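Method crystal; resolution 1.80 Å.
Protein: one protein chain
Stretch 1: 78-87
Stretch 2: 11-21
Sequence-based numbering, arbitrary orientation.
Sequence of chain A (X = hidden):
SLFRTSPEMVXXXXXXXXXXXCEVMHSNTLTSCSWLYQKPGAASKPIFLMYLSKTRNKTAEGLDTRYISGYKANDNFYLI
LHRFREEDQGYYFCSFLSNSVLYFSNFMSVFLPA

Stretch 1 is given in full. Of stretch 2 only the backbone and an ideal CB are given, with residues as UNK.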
# COMPACT_ATOMS: atom_id res chain seq x y z
N TYR A 78 -11.35 12.86 -3.55
CA TYR A 78 -12.19 12.16 -4.51
C TYR A 78 -11.36 11.56 -5.63
O TYR A 78 -10.34 12.12 -6.02
CB TYR A 78 -13.22 13.11 -5.11
CG TYR A 78 -14.18 13.68 -4.10
CD1 TYR A 78 -15.37 13.03 -3.81
CD2 TYR A 78 -13.90 14.87 -3.44
CE1 TYR A 78 -16.26 13.56 -2.88
CE2 TYR A 78 -14.78 15.40 -2.51
CZ TYR A 78 -15.96 14.74 -2.23
OH TYR A 78 -16.84 15.26 -1.30
N LEU A 79 -11.83 10.43 -6.14
CA LEU A 79 -11.27 9.83 -7.35
C LEU A 79 -12.43 9.63 -8.31
O LEU A 79 -13.49 9.14 -7.92
CB LEU A 79 -10.64 8.48 -7.03
CG LEU A 79 -9.83 7.85 -8.17
CD1 LEU A 79 -8.52 8.58 -8.35
CD2 LEU A 79 -9.59 6.37 -7.92
N ILE A 80 -12.23 10.00 -9.57
CA ILE A 80 -13.28 9.85 -10.55
C ILE A 80 -12.81 8.94 -11.68
O ILE A 80 -11.81 9.23 -12.32
CB ILE A 80 -13.71 11.20 -11.14
CG1 ILE A 80 -14.33 12.09 -10.06
CG2 ILE A 80 -14.72 10.98 -12.27
CD1 ILE A 80 -13.32 12.92 -9.31
N LEU A 81 -13.52 7.84 -11.88
CA LEU A 81 -13.28 6.98 -13.03
C LEU A 81 -14.28 7.45 -14.08
O LEU A 81 -15.47 7.15 -13.99
CB LEU A 81 -13.50 5.52 -12.66
CG LEU A 81 -12.84 5.02 -11.37
CD1 LEU A 81 -13.23 3.58 -11.09
CD2 LEU A 81 -11.32 5.16 -11.44
N HIS A 82 -13.81 8.22 -15.05
CA HIS A 82 -14.69 8.97 -15.95
C HIS A 82 -15.48 8.14 -16.94
O HIS A 82 -16.62 8.49 -17.28
CB HIS A 82 -13.89 10.03 -16.69
CG HIS A 82 -13.53 11.21 -15.85
ND1 HIS A 82 -12.30 11.35 -15.24
CD2 HIS A 82 -14.25 12.29 -15.48
CE1 HIS A 82 -12.28 12.47 -14.55
NE2 HIS A 82 -13.45 13.06 -14.68
N ARG A 83 -14.87 7.06 -17.42
CA ARG A 83 -15.45 6.27 -18.49
C ARG A 83 -15.01 4.84 -18.25
O ARG A 83 -14.06 4.35 -18.86
CB ARG A 83 -14.92 6.78 -19.84
CG ARG A 83 -15.93 6.76 -20.98
CD ARG A 83 -15.41 7.54 -22.18
NE ARG A 83 -15.97 8.89 -22.26
CZ ARG A 83 -15.58 9.82 -23.13
NH1 ARG A 83 -14.60 9.56 -23.98
NH2 ARG A 83 -16.15 11.01 -23.13
N PHE A 84 -15.71 4.18 -17.33
CA PHE A 84 -15.23 2.95 -16.70
C PHE A 84 -14.78 1.90 -17.72
O PHE A 84 -15.54 1.49 -18.59
CB PHE A 84 -16.31 2.39 -15.77
CG PHE A 84 -15.84 1.27 -14.89
CD1 PHE A 84 -14.96 1.51 -13.85
CD2 PHE A 84 -16.31 -0.02 -15.08
CE1 PHE A 84 -14.53 0.48 -13.04
CE2 PHE A 84 -15.89 -1.06 -14.26
CZ PHE A 84 -14.99 -0.81 -13.24
N ARG A 85 -13.52 1.50 -17.60
CA ARG A 85 -12.95 0.49 -18.48
C ARG A 85 -12.96 -0.88 -17.80
O ARG A 85 -12.99 -0.98 -16.57
CB ARG A 85 -11.53 0.89 -18.88
CG ARG A 85 -11.46 2.24 -19.61
CD ARG A 85 -10.04 2.82 -19.65
NE ARG A 85 -9.55 3.18 -18.32
CZ ARG A 85 -8.37 3.73 -18.07
NH1 ARG A 85 -7.54 4.01 -19.06
NH2 ARG A 85 -8.01 4.01 -16.83
N GLU A 86 -12.92 -1.94 -18.60
CA GLU A 86 -12.91 -3.29 -18.05
C GLU A 86 -11.72 -3.45 -17.10
O GLU A 86 -11.82 -4.06 -16.04
CB GLU A 86 -12.83 -4.31 -19.18
CG GLU A 86 -12.93 -5.75 -18.71
CD GLU A 86 -13.20 -6.70 -19.85
OE1 GLU A 86 -13.17 -6.26 -21.01
OE2 GLU A 86 -13.44 -7.90 -19.57
N GLU A 87 -10.59 -2.86 -17.49
CA GLU A 87 -9.37 -2.94 -16.70
C GLU A 87 -9.36 -1.96 -15.51
O GLU A 87 -8.41 -1.96 -14.73
CB GLU A 87 -8.14 -2.72 -17.59
CG GLU A 87 -8.06 -1.35 -18.25
CD GLU A 87 -8.77 -1.28 -19.60
OE1 GLU A 87 -9.61 -2.16 -19.89
OE2 GLU A 87 -8.49 -0.34 -20.36
N UNK A 11 -20.83 -1.30 -8.12
CA UNK A 11 -20.99 -1.95 -9.42
C UNK A 11 -21.09 -0.89 -10.50
O UNK A 11 -21.85 0.06 -10.37
CB UNK A 11 -22.22 -2.86 -9.44
N UNK A 12 -20.32 -1.06 -11.56
CA UNK A 12 -20.31 -0.09 -12.66
C UNK A 12 -20.29 -0.81 -13.99
O UNK A 12 -19.63 -1.83 -14.14
CB UNK A 12 -19.11 0.85 -12.55
N UNK A 13 -21.02 -0.28 -14.97
CA UNK A 13 -20.99 -0.85 -16.31
C UNK A 13 -19.98 -0.09 -17.16
O UNK A 13 -19.56 1.01 -16.80
CB UNK A 13 -22.38 -0.81 -16.95
N UNK A 14 -19.58 -0.69 -18.28
CA UNK A 14 -18.60 -0.05 -19.15
C UNK A 14 -19.06 1.35 -19.55
O UNK A 14 -20.22 1.55 -19.92
CB UNK A 14 -18.36 -0.90 -20.40
N UNK A 15 -18.14 2.32 -19.47
CA UNK A 15 -18.42 3.68 -19.90
C UNK A 15 -19.05 4.57 -18.85
O UNK A 15 -19.20 5.78 -19.07
CB UNK A 15 -19.34 3.64 -21.12
N UNK A 16 -19.42 3.99 -17.71
CA UNK A 16 -20.06 4.75 -16.64
C UNK A 16 -19.05 5.60 -15.88
O UNK A 16 -17.86 5.30 -15.86
CB UNK A 16 -20.78 3.81 -15.68
N UNK A 17 -19.53 6.67 -15.26
CA UNK A 17 -18.69 7.51 -14.41
C UNK A 17 -18.85 7.06 -12.96
O UNK A 17 -19.97 7.00 -12.45
CB UNK A 17 -19.05 8.99 -14.57
N UNK A 18 -17.73 6.73 -12.32
CA UNK A 18 -17.73 6.31 -10.92
C UNK A 18 -16.96 7.33 -10.08
O UNK A 18 -15.86 7.72 -10.44
CB UNK A 18 -17.12 4.92 -10.77
N UNK A 19 -17.55 7.76 -8.97
CA UNK A 19 -16.89 8.73 -8.10
C UNK A 19 -16.73 8.15 -6.69
O UNK A 19 -17.71 7.75 -6.06
CB UNK A 19 -17.68 10.04 -8.06
N UNK A 20 -15.48 8.10 -6.23
CA UNK A 20 -15.16 7.54 -4.92
C UNK A 20 -14.72 8.65 -3.97
O UNK A 20 -14.15 9.64 -4.41
CB UNK A 20 -14.07 6.47 -5.04
N UNK A 21 -14.96 8.47 -2.67
CA UNK A 21 -14.59 9.48 -1.69
C UNK A 21 -13.88 8.87 -0.48
O UNK A 21 -14.31 7.83 0.04
CB UNK A 21 -15.83 10.25 -1.23

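Position 11 has nothing of stretch 1 near its CB, and almost any side chain would suit. It is Gln11.

Position 12 points toward stretch 1. Its ideal CB lies 3.9 Å from CD2 of Phe84, over one face of the ring. A small apolar side chain fits this close approach. The residue is Ala12, whose CB sits 4.0 Å from the centroid of the Phe84 ring in a CH-pi contact.

Position 13 points away and is open to many side chains. It is Ser13. Its backbone O accepts from N of position 16 (3.1 Å), closing a type II turn.

Position 14 also points away overall, but its CB is 4.1 Å from O of Phe84. A flexible apolar chain could fold back. Leu14 does so, bringing CD2 to 3.5 Å from N of Glu86.

Position 15 has phi 87° and psi -7°. A CB here would jam against the carbonyl O of the preceding residue, so glycine is expected. Gly15 fulfils this. Its N donates to O of Phe84 (2.9 Å). A water bridges the loops, donating to O of Gly15 (2.6 Å) and to O of His82 (2.7 Å).

Position 16 points away, so polar chains suit. Its backbone O accepts from N of Phe84 (2.8 Å). Glu16 turns back on its own loop, where OE1 accepts from N of Ser13 (3.1 Å).

Position 17 points sideways, with its CB 3.7 Å from O of His82. A short donor would suit that acceptor. Thr17 supplies one: OG1 donates to O of His82 (2.9 Å). Its CG2 packs 3.9 Å from CG2 of Ile80.

Position 18 begins the antiparallel strand pairing. It shares a face with Leu81, and its CB is 4.1 Å from CD1 of Leu81. Valine, isoleucine or leucine would be reasonable. Val18 also brings CG2 to 4.4 Å from CD1 of Phe84.

Position 19 lies on the face of Tyr78 and Ile80. A long chain could run past Ile80 to the tyrosine ring, and a cation would be welcome there. Lys19 is fully extended. Its NZ stands 4.8 Å from the centroid of the Tyr78 ring, over the face, in a cation-pi contact.

Position 20 returns to the face of Leu79, which favours an apolar chain. Leu20 places CD1 4.3 Å from CD2 of Leu79.

Position 21 has its CB 3.7 Å from CE1 of Tyr78. A chain with aliphatic length would suit. Arg21 lays CG 3.4 Å from CE1 of Tyr78.

Stretch 2 11-21: QASLGETVKLR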
# COMPACT_ATOMS: atom_id res chain seq x y z
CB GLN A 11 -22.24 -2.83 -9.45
CG GLN A 11 -22.20 -4.04 -8.54
CD GLN A 11 -23.39 -4.96 -8.77
OE1 GLN A 11 -23.64 -5.40 -9.89
NE2 GLN A 11 -24.14 -5.24 -7.71
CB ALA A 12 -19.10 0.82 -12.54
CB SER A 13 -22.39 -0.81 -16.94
OG SER A 13 -22.90 0.51 -16.96
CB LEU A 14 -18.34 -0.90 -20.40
CG LEU A 14 -17.67 -2.26 -20.19
CD1 LEU A 14 -17.60 -3.01 -21.52
CD2 LEU A 14 -16.28 -2.09 -19.60
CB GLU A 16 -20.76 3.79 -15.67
CG GLU A 16 -21.39 4.47 -14.46
CD GLU A 16 -22.04 3.49 -13.50
OE1 GLU A 16 -22.28 2.33 -13.91
OE2 GLU A 16 -22.31 3.88 -12.35
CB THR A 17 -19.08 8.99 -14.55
OG1 THR A 17 -18.99 9.38 -15.92
CG2 THR A 17 -18.17 9.88 -13.69
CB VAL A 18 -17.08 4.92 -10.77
CG1 VAL A 18 -16.98 4.52 -9.30
CG2 VAL A 18 -17.86 3.88 -11.55
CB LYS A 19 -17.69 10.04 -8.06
CG LYS A 19 -17.08 11.12 -7.16
CD LYS A 19 -17.70 12.46 -7.49
CE LYS A 19 -17.04 13.59 -6.72
NZ LYS A 19 -17.53 14.91 -7.20
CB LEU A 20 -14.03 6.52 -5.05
CG LEU A 20 -14.23 5.41 -6.08
CD1 LEU A 20 -12.98 4.52 -6.10
CD2 LEU A 20 -15.48 4.60 -5.79
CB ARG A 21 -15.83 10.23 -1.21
CG ARG A 21 -15.54 11.43 -0.30
CD ARG A 21 -16.83 12.03 0.25
NE ARG A 21 -17.49 11.09 1.15
CZ ARG A 21 -18.60 10.42 0.87
NH1 ARG A 21 -19.12 9.58 1.76
NH2 ARG A 21 -19.21 10.60 -0.30
O HOH W 1 -18.22 8.14 -19.39
O HOH W 2 -19.59 13.73 -1.47
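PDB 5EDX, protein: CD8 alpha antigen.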